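Local coordinates for ABC transporter, periplasmic solute-binding protein (PDB 4WED), which probably binds a solute in the periplasm, perhaps a peptide or a nickel complex as its family suggests, and delivers it to an ABC transporter, at residues A[364-369]-A[415-420]; A[275-280]-A[487-492]. One frame throughout, in Å; residues are numbered along the deposited sequence.

Contact 1: residues A[364-369]-A[415-420]; sequences LTLELV and YDLGFF
Glu-367 and Leu-417 tie together two roughly parallel strands, 28° apart, through a parallel bridge centred on Leu-368 and Leu-417. The bridge belongs to an α/β lobe of the periplasmic-binding-protein fold and joins strand 362-370, paired on its other edge with 395-400, to strand 417-421. Leu-417 supplies both bridge bonds: its N reaches Glu-367 O at 3.0 Å, and its O receives Val-369 N at 3.0 Å. Glu-367 O is gripped twice, since Asp-416 N also donates to it, over 3.2 Å and along a more bent path. One step further, the bonding passes from backbone to side chain. CG of Asp-416 stands anti to its own carbonyl carbon (chi1 -58°), and OD2 accepts Glu-367 N at 2.9 Å, on the anti side and 31° out of the carboxylate plane. A short acid suits this place, because one oxygen can stand in for a backbone carbonyl while OD1 pairs with Arg-283. The longer Glu-367 carries its own carboxylate to Arg-399; these arginines probably temper the repulsion between two nearby acids. Where the strands diverge, a water takes over: it donates to Val-369 O at 2.7 Å and accepts from Phe-419 N at 3.1 Å. The polar backbone is flanked by apolar side chains. Branched Val-369 sets CG2 tightly against Tyr-415 CB, the two side chains crossing at about a right angle. Leucine suits position 368 because its two methyls meet the Phe-419 ring, which helix 378-392 also packs against, in different ways: CD2 lies nearest CZ, while CD1, which also lies against Leu-417 O, makes a CH-π contact over one face, 4.2 Å from the ring centroid and offset toward the rim.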
# COMPACT_ATOMS: atom_id res chain seq x y z
N LEU A 364 -17.68 14.72 -29.00
CA LEU A 364 -16.98 13.72 -28.20
C LEU A 364 -17.01 14.23 -26.76
O LEU A 364 -16.14 15.00 -26.33
CB LEU A 364 -15.56 13.53 -28.74
CG LEU A 364 -14.69 12.43 -28.11
CD1 LEU A 364 -15.43 11.20 -27.61
CD2 LEU A 364 -13.60 12.04 -29.10
N THR A 365 -18.06 13.85 -26.05
CA THR A 365 -18.35 14.34 -24.71
C THR A 365 -18.18 13.18 -23.76
O THR A 365 -18.76 12.12 -23.99
CB THR A 365 -19.78 14.85 -24.63
OG1 THR A 365 -19.89 15.97 -25.50
CG2 THR A 365 -20.09 15.32 -23.25
N LEU A 366 -17.36 13.36 -22.73
CA LEU A 366 -17.16 12.35 -21.68
C LEU A 366 -17.38 12.95 -20.31
O LEU A 366 -17.03 14.11 -20.08
CB LEU A 366 -15.77 11.77 -21.77
CG LEU A 366 -15.57 10.95 -23.04
CD1 LEU A 366 -14.09 10.76 -23.29
CD2 LEU A 366 -16.31 9.61 -22.96
N GLU A 367 -18.00 12.18 -19.43
CA GLU A 367 -18.32 12.62 -18.09
C GLU A 367 -17.34 12.04 -17.08
O GLU A 367 -17.32 10.85 -16.85
CB GLU A 367 -19.75 12.28 -17.72
CG GLU A 367 -20.15 12.85 -16.36
CD GLU A 367 -21.46 12.32 -15.81
OE1 GLU A 367 -21.47 11.19 -15.27
OE2 GLU A 367 -22.48 13.05 -15.88
N LEU A 368 -16.55 12.90 -16.48
CA LEU A 368 -15.67 12.52 -15.40
C LEU A 368 -16.38 12.74 -14.06
O LEU A 368 -16.70 13.88 -13.67
CB LEU A 368 -14.40 13.35 -15.48
CG LEU A 368 -13.38 13.13 -14.36
CD1 LEU A 368 -13.19 11.66 -14.01
CD2 LEU A 368 -12.07 13.78 -14.77
N VAL A 369 -16.63 11.63 -13.36
CA VAL A 369 -17.28 11.67 -12.08
C VAL A 369 -16.22 11.70 -11.00
O VAL A 369 -15.26 10.93 -11.05
CB VAL A 369 -18.27 10.50 -11.88
CG1 VAL A 369 -19.00 10.62 -10.53
CG2 VAL A 369 -19.30 10.48 -13.00
N TYR A 415 -20.90 6.51 -14.92
CA TYR A 415 -19.76 7.39 -15.23
C TYR A 415 -19.08 6.95 -16.53
O TYR A 415 -19.05 5.76 -16.83
CB TYR A 415 -18.73 7.39 -14.12
CG TYR A 415 -18.00 6.07 -13.91
CD1 TYR A 415 -18.50 5.09 -13.03
CD2 TYR A 415 -16.79 5.82 -14.56
CE1 TYR A 415 -17.81 3.90 -12.83
CE2 TYR A 415 -16.10 4.64 -14.37
CZ TYR A 415 -16.60 3.68 -13.52
OH TYR A 415 -15.90 2.52 -13.37
N ASP A 416 -18.55 7.90 -17.30
CA ASP A 416 -17.73 7.55 -18.47
C ASP A 416 -16.28 7.33 -18.06
O ASP A 416 -15.65 6.41 -18.53
CB ASP A 416 -17.80 8.63 -19.54
CG ASP A 416 -19.19 8.89 -20.00
OD1 ASP A 416 -20.00 7.97 -19.83
OD2 ASP A 416 -19.48 9.99 -20.54
N LEU A 417 -15.78 8.25 -17.23
CA LEU A 417 -14.45 8.21 -16.60
C LEU A 417 -14.56 8.42 -15.10
O LEU A 417 -15.42 9.18 -14.62
CB LEU A 417 -13.56 9.33 -17.13
CG LEU A 417 -13.45 9.40 -18.64
CD1 LEU A 417 -12.96 10.77 -19.11
CD2 LEU A 417 -12.55 8.27 -19.15
N GLY A 418 -13.65 7.80 -14.36
CA GLY A 418 -13.57 7.95 -12.90
C GLY A 418 -12.22 7.54 -12.36
O GLY A 418 -11.40 6.98 -13.07
N PHE A 419 -12.01 7.80 -11.07
CA PHE A 419 -10.73 7.58 -10.43
C PHE A 419 -10.73 6.46 -9.43
O PHE A 419 -11.59 6.38 -8.55
CB PHE A 419 -10.28 8.82 -9.70
CG PHE A 419 -10.08 10.01 -10.60
CD1 PHE A 419 -9.50 9.87 -11.85
CD2 PHE A 419 -10.42 11.26 -10.16
CE1 PHE A 419 -9.30 10.98 -12.67
CE2 PHE A 419 -10.24 12.37 -10.98
CZ PHE A 419 -9.67 12.23 -12.23
N PHE A 420 -9.69 5.65 -9.52
CA PHE A 420 -9.45 4.63 -8.55
C PHE A 420 -8.07 4.82 -8.01
O PHE A 420 -7.19 5.41 -8.65
CB PHE A 420 -9.51 3.28 -9.22
CG PHE A 420 -10.88 2.89 -9.64
CD1 PHE A 420 -11.46 3.45 -10.76
CD2 PHE A 420 -11.60 1.94 -8.93
CE1 PHE A 420 -12.73 3.09 -11.15
CE2 PHE A 420 -12.89 1.58 -9.32
CZ PHE A 420 -13.45 2.16 -10.43
O HOH W 1 -13.81 9.52 -9.21

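Contact 2: residues A[275-280]-A[487-492]; sequences LVMAFN and AIAPLV
Met-277 N, in a selenomethionine, donates to Ala-489 O over 2.7 Å, coming from 37° out of the carbonyl plane. Ala-489 N returns a bond of 2.9 Å to Met-277 O, which closes a hydrogen-bonded pair of an antiparallel β-sheet, between segments 275-279 and 488-492. The neighbouring pair, Val-276 with Pro-490, is non-hydrogen-bonded; proline suits it, having no N-H to offer, and its O is taken by Arg-302 NE. Beyond the proline the second strand forms a β bulge. Leu-491 N bonds Leu-275 O at 2.8 Å, but Leu-275 N turns to the next residue, meeting Val-492 O at 3.0 Å, so two residues stand opposite one. Leu-491 has a psi of -69° there, and its CD1 lies against both Leu-275 CD2 and Met-277 CB, while Val-492 CG2 lies beside Leu-275. Small Ala-489 allows larger groups to close over it on the face covered by helix 290-299. The selenomethionine chain, extended to SE, bends at its last torsion (chi3 66°), which places CE 4.1 Å from Ala-489 CB; CZ of Phe-279 meets the same methyl. Across the sheet, Val-276 CG1 packs on Ile-488 CB, branched residues that fill the other face beside Pro-490. At the far end direct backbone pairing gives way to a water, which accepts from Phe-279 N and donates to Ala-487 O, both at 2.7 Å. An apolar aromatic ring is well placed here because its edge can face a carbonyl: CD2 of Phe-279 lies 3.5 Å from Ala-487 O, near the ring plane.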
# COMPACT_ATOMS: atom_id res chain seq x y z
N LEU A 275 -2.87 6.22 -8.51
CA LEU A 275 -4.11 6.86 -8.94
C LEU A 275 -4.29 6.54 -10.38
O LEU A 275 -3.45 6.89 -11.18
CB LEU A 275 -4.06 8.37 -8.79
CG LEU A 275 -5.29 9.11 -9.29
CD1 LEU A 275 -6.42 9.00 -8.31
CD2 LEU A 275 -4.94 10.57 -9.46
N VAL A 276 -5.41 5.92 -10.70
CA VAL A 276 -5.62 5.36 -12.03
C VAL A 276 -6.92 5.91 -12.51
O VAL A 276 -7.89 5.96 -11.75
CB VAL A 276 -5.73 3.81 -11.97
CG1 VAL A 276 -5.85 3.23 -13.36
CG2 VAL A 276 -4.52 3.22 -11.29
N MSE A 277 -6.97 6.32 -13.76
CA MSE A 277 -8.23 6.66 -14.32
C MSE A 277 -8.79 5.46 -15.05
O MSE A 277 -8.07 4.72 -15.73
CB MSE A 277 -8.07 7.82 -15.25
CG MSE A 277 -9.47 8.32 -15.56
SE MSE A 277 -9.26 9.96 -16.64
CE MSE A 277 -8.46 9.17 -18.26
N ALA A 278 -10.09 5.28 -14.88
CA ALA A 278 -10.85 4.18 -15.41
C ALA A 278 -11.74 4.65 -16.55
O ALA A 278 -12.18 5.80 -16.59
CB ALA A 278 -11.73 3.60 -14.31
N PHE A 279 -12.02 3.71 -17.45
CA PHE A 279 -12.80 3.97 -18.64
C PHE A 279 -14.04 3.15 -18.53
O PHE A 279 -13.96 2.01 -18.10
CB PHE A 279 -12.04 3.46 -19.89
CG PHE A 279 -10.80 4.26 -20.22
CD1 PHE A 279 -10.92 5.59 -20.62
CD2 PHE A 279 -9.54 3.68 -20.18
CE1 PHE A 279 -9.78 6.32 -20.94
CE2 PHE A 279 -8.40 4.41 -20.47
CZ PHE A 279 -8.53 5.75 -20.87
N ASN A 280 -15.17 3.68 -18.96
CA ASN A 280 -16.37 2.85 -19.01
C ASN A 280 -17.00 2.76 -20.39
O ASN A 280 -17.96 3.50 -20.69
CB ASN A 280 -17.39 3.35 -18.04
CG ASN A 280 -18.56 2.42 -17.96
OD1 ASN A 280 -18.55 1.34 -18.55
ND2 ASN A 280 -19.56 2.83 -17.25
N ALA A 487 -6.59 -0.28 -21.58
CA ALA A 487 -7.78 -0.61 -20.81
C ALA A 487 -7.92 0.25 -19.59
O ALA A 487 -9.04 0.42 -19.09
CB ALA A 487 -7.75 -2.04 -20.40
N ILE A 488 -6.78 0.79 -19.13
CA ILE A 488 -6.73 1.67 -17.97
C ILE A 488 -5.81 2.85 -18.25
O ILE A 488 -5.02 2.77 -19.18
CB ILE A 488 -6.23 0.92 -16.69
CG1 ILE A 488 -4.89 0.21 -16.93
CG2 ILE A 488 -7.28 -0.09 -16.19
CD1 ILE A 488 -4.14 -0.09 -15.65
N ALA A 489 -5.89 3.92 -17.46
CA ALA A 489 -4.92 5.05 -17.56
C ALA A 489 -4.31 5.41 -16.19
O ALA A 489 -4.88 6.17 -15.48
CB ALA A 489 -5.57 6.29 -18.22
N PRO A 490 -3.17 4.79 -15.82
CA PRO A 490 -2.49 5.18 -14.59
C PRO A 490 -2.01 6.61 -14.69
O PRO A 490 -1.57 7.02 -15.72
CB PRO A 490 -1.31 4.22 -14.50
CG PRO A 490 -1.63 3.09 -15.42
CD PRO A 490 -2.47 3.68 -16.51
N LEU A 491 -2.19 7.41 -13.65
CA LEU A 491 -1.88 8.83 -13.75
C LEU A 491 -0.59 9.16 -13.02
O LEU A 491 0.43 9.36 -13.65
CB LEU A 491 -3.07 9.60 -13.21
CG LEU A 491 -4.35 9.37 -14.02
CD1 LEU A 491 -5.46 10.18 -13.39
CD2 LEU A 491 -4.12 9.84 -15.45
N VAL A 492 -0.60 9.07 -11.69
CA VAL A 492 0.58 9.29 -10.87
C VAL A 492 0.65 8.22 -9.74
O VAL A 492 -0.36 7.62 -9.37
CB VAL A 492 0.54 10.66 -10.22
CG1 VAL A 492 0.72 11.79 -11.24
CG2 VAL A 492 -0.76 10.83 -9.45
O HOH W 2 -10.51 1.46 -17.14

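Contact 2 is the more deeply buried, about 17 Å from the chain's centre to its own; contact 1 lies farther out, about 25 Å away, and is partly buried. Their centres are 10 Å apart, joined by strand 417-421 pairing antiparallel with 274-279: Gly-418 O approaches Ala-278 N, and Phe-420 O approaches Val-276 N, as probable hydrogen bonds. Thus 274-279 has 488-500 along one edge and 417-421 along the other. Along the chain, contact 1 is nested within the loop that contact 2 closes. The chemistry differs: contact 2 relies on backbone pairing and apolar side chains, whereas contact 1 adds carboxylates paired with arginines.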